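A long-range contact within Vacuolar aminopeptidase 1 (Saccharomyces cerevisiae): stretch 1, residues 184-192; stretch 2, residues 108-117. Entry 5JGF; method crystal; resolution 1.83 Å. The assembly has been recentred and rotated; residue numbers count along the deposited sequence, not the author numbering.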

# COMPACT_ATOMS: atom_id res chain seq x y z
N THR D 184 0.93 -3.87 30.84
CA THR D 184 1.86 -4.64 31.67
C THR D 184 1.90 -4.06 33.08
O THR D 184 2.92 -3.52 33.51
CB THR D 184 3.27 -4.63 31.06
OG1 THR D 184 3.73 -3.28 30.97
CG2 THR D 184 3.24 -5.23 29.66
N ILE D 185 0.78 -4.18 33.79
CA ILE D 185 0.67 -3.66 35.15
C ILE D 185 0.65 -4.80 36.17
O ILE D 185 -0.13 -5.74 36.06
CB ILE D 185 -0.61 -2.81 35.31
CG1 ILE D 185 -0.64 -1.72 34.23
CG2 ILE D 185 -0.66 -2.17 36.69
CD1 ILE D 185 -1.94 -0.91 34.19
N PRO D 186 1.54 -4.73 37.18
CA PRO D 186 1.57 -5.80 38.18
C PRO D 186 0.31 -5.87 39.03
O PRO D 186 -0.18 -4.84 39.52
CB PRO D 186 2.80 -5.44 39.03
CG PRO D 186 3.64 -4.59 38.11
CD PRO D 186 2.61 -3.76 37.40
N VAL D 187 -0.21 -7.08 39.19
CA VAL D 187 -1.39 -7.31 40.02
C VAL D 187 -0.81 -7.74 41.36
O VAL D 187 -0.00 -8.67 41.43
CB VAL D 187 -2.27 -8.44 39.44
CG1 VAL D 187 -3.33 -8.85 40.44
CG2 VAL D 187 -2.92 -7.95 38.15
N ILE D 188 -1.21 -7.06 42.43
CA ILE D 188 -0.67 -7.35 43.75
C ILE D 188 -1.63 -8.07 44.69
O ILE D 188 -1.20 -8.68 45.67
CB ILE D 188 -0.15 -6.03 44.39
CG1 ILE D 188 0.68 -6.33 45.63
CG2 ILE D 188 -1.31 -5.10 44.71
CD1 ILE D 188 1.56 -5.17 46.06
N GLY D 189 -2.93 -8.02 44.41
CA GLY D 189 -3.87 -8.72 45.28
C GLY D 189 -5.33 -8.59 44.90
O GLY D 189 -5.67 -8.05 43.85
N PHE D 190 -6.19 -9.13 45.76
CA PHE D 190 -7.63 -9.07 45.57
C PHE D 190 -8.17 -9.13 46.99
O PHE D 190 -8.57 -10.18 47.48
CB PHE D 190 -8.15 -10.25 44.76
CG PHE D 190 -9.52 -10.02 44.19
CD1 PHE D 190 -9.68 -9.44 42.94
CD2 PHE D 190 -10.66 -10.31 44.94
CE1 PHE D 190 -10.95 -9.14 42.45
CE2 PHE D 190 -11.93 -10.02 44.46
CZ PHE D 190 -12.07 -9.43 43.21
N PRO D 191 -8.18 -7.98 47.69
CA PRO D 191 -8.67 -7.90 49.06
C PRO D 191 -10.16 -8.12 49.27
O PRO D 191 -10.96 -8.00 48.34
CB PRO D 191 -8.24 -6.50 49.49
CG PRO D 191 -8.37 -5.72 48.23
CD PRO D 191 -7.75 -6.66 47.20
N THR D 192 -10.52 -8.45 50.50
CA THR D 192 -11.91 -8.67 50.89
C THR D 192 -12.17 -7.75 52.08
O THR D 192 -11.25 -7.33 52.76
CB THR D 192 -12.16 -10.14 51.30
OG1 THR D 192 -11.20 -10.53 52.29
CG2 THR D 192 -12.04 -11.06 50.09
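Stretch 2 (108-117) AEGYGRIAVA

The pairing of these two stretches is broken by a beta bulge, and a single carbonyl serves both residues of the bulge. Gly112 O accepts hydrogen bonds from Ile188 N at 2.8 Å and from Gly189 N at 3.3 Å. The register shifts by one residue here. Val187 pairs with Arg113, and Gly189 then pairs with Gly112, so Ile188 is the extra residue. Its phi/psi of -107/-19 leaves the extended range, while Gly189, at 179/-174, is almost fully stretched.

The strands run antiparallel. The end-to-end directions of the touching parts, from Ile185 to Pro191 and from Glu109 to Val116, lie 131° apart, short of the 180° of exactly opposed directions. Val187 and Arg113 form a non-hydrogen-bonded pair, with CA atoms 4.4 Å apart. Gly189 and Gly112 form a hydrogen-bonded pair, with CA atoms 4.8 Å apart. The return bond of that pair runs from Gly112 N to Gly189 O, at 2.7 Å and nearly linear. Beyond Val187 the ladder loosens. Ile114 N reaches Pro186 O at 3.3 Å in a weak hydrogen bond, and Arg113 CA lies 3.3 Å from the same Pro186 O in a CA-H...O contact. By Ile185 and Ala115 the CA atoms are 6.8 Å apart.

Stretch 2 enters through a type I' turn from Ala108 to Tyr111. The turn is closed by Ala108 N to Tyr111 O at 3.0 Å and Tyr111 N to Ala108 O at 2.9 Å. Glu109 (54/32) and Gly110 (99/-17) occupy its two central positions. Glycine suits Gly110 twice over. A CB there would jam against the carbonyl of the preceding residue, and it would fall 2.5 Å from Phe190 CZ.

Phe190 rests against this turn. Its CE1 lies 3.3 Å from Gly110 C, and Gly110 O sits over one face of its ring. The edge of Phe190 points to the face of Tyr111, with ring centroids 4.8 Å apart and planes at 80°; Phe190 CE1 is 3.6 Å from Tyr111 CD2. Val187 CG1 meets the edge of the Tyr111 ring, 3.8 Å from CD1. The CA-to-CB bond of Tyr111 points away from stretch 1, yet its ring still makes both contacts. One water bridges the stretches near the turn, donating to Gly110 O and Pro191 O, each at 2.7 Å.

The side chains of Val187 and Arg113 share one face of the sheet. Val187 CG2 is 4.2 Å from Arg113 CG, and Ile185 CD1 approaches Arg113 NH1 at 3.8 Å. That NH1 is hydrogen-bonded elsewhere in the structure.

Apolar packing continues along stretch 2. Ile188 CD1 is 4.0 Å from Ile114 CG2. The ring of Pro186 packs on two apolar side chains: Pro186 CB lies 4.0 Å from Ile114 CG1, and Pro186 CD lies 3.5 Å from Val116 CG2. Together the two stretches bury 693 Å², both sides summed.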

# COMPACT_ATOMS: atom_id res chain seq x y z
N ALA D 108 -9.49 -2.29 40.66
CA ALA D 108 -10.19 -2.45 39.39
C ALA D 108 -10.99 -3.74 39.49
O ALA D 108 -10.42 -4.83 39.44
CB ALA D 108 -9.19 -2.52 38.25
N GLU D 109 -12.31 -3.60 39.63
CA GLU D 109 -13.20 -4.74 39.77
C GLU D 109 -12.71 -5.61 40.92
O GLU D 109 -12.85 -6.83 40.91
CB GLU D 109 -13.26 -5.57 38.48
CG GLU D 109 -13.75 -4.83 37.24
CD GLU D 109 -15.10 -4.15 37.42
OE1 GLU D 109 -15.96 -4.68 38.14
OE2 GLU D 109 -15.30 -3.07 36.81
N GLY D 110 -12.10 -4.96 41.92
CA GLY D 110 -11.61 -5.69 43.08
C GLY D 110 -10.13 -6.02 43.10
O GLY D 110 -9.58 -6.36 44.15
N TYR D 111 -9.47 -5.94 41.94
CA TYR D 111 -8.05 -6.25 41.86
C TYR D 111 -7.17 -5.11 42.33
O TYR D 111 -7.40 -3.95 41.99
CB TYR D 111 -7.66 -6.59 40.42
CG TYR D 111 -8.03 -7.98 39.98
CD1 TYR D 111 -7.14 -9.04 40.16
CD2 TYR D 111 -9.25 -8.23 39.36
CE1 TYR D 111 -7.46 -10.33 39.71
CE2 TYR D 111 -9.57 -9.51 38.92
CZ TYR D 111 -8.68 -10.54 39.09
OH TYR D 111 -9.00 -11.79 38.62
N GLY D 112 -6.15 -5.46 43.12
CA GLY D 112 -5.21 -4.47 43.59
C GLY D 112 -4.03 -4.50 42.64
O GLY D 112 -3.55 -5.58 42.29
N ARG D 113 -3.59 -3.33 42.20
CA ARG D 113 -2.46 -3.21 41.28
C ARG D 113 -1.57 -2.07 41.76
O ARG D 113 -2.00 -1.24 42.55
CB ARG D 113 -2.95 -2.89 39.86
CG ARG D 113 -3.79 -3.98 39.21
CD ARG D 113 -4.21 -3.59 37.80
NE ARG D 113 -5.12 -2.44 37.81
CZ ARG D 113 -5.56 -1.83 36.71
NH1 ARG D 113 -5.18 -2.27 35.51
NH2 ARG D 113 -6.38 -0.80 36.80
N ILE D 114 -0.32 -2.05 41.30
CA ILE D 114 0.59 -0.98 41.67
C ILE D 114 1.17 -0.36 40.40
O ILE D 114 1.49 -1.07 39.45
CB ILE D 114 1.76 -1.46 42.56
CG1 ILE D 114 2.46 -2.66 41.93
CG2 ILE D 114 1.25 -1.79 43.96
CD1 ILE D 114 3.73 -3.08 42.66
N ALA D 115 1.28 0.96 40.40
CA ALA D 115 1.82 1.68 39.25
C ALA D 115 3.34 1.56 39.28
O ALA D 115 3.97 1.86 40.29
CB ALA D 115 1.39 3.14 39.30
N VAL D 116 3.92 1.13 38.16
CA VAL D 116 5.36 0.94 38.07
C VAL D 116 5.90 1.46 36.74
O VAL D 116 5.13 1.77 35.83
CB VAL D 116 5.74 -0.55 38.20
CG1 VAL D 116 5.24 -1.11 39.53
CG2 VAL D 116 5.14 -1.35 37.05
N ALA D 117 7.22 1.52 36.63
CA ALA D 117 7.88 1.98 35.42
C ALA D 117 9.06 1.08 35.12
O ALA D 117 9.67 0.51 36.02
CB ALA D 117 8.35 3.42 35.59
O HOH W 1 -11.24 -6.36 46.25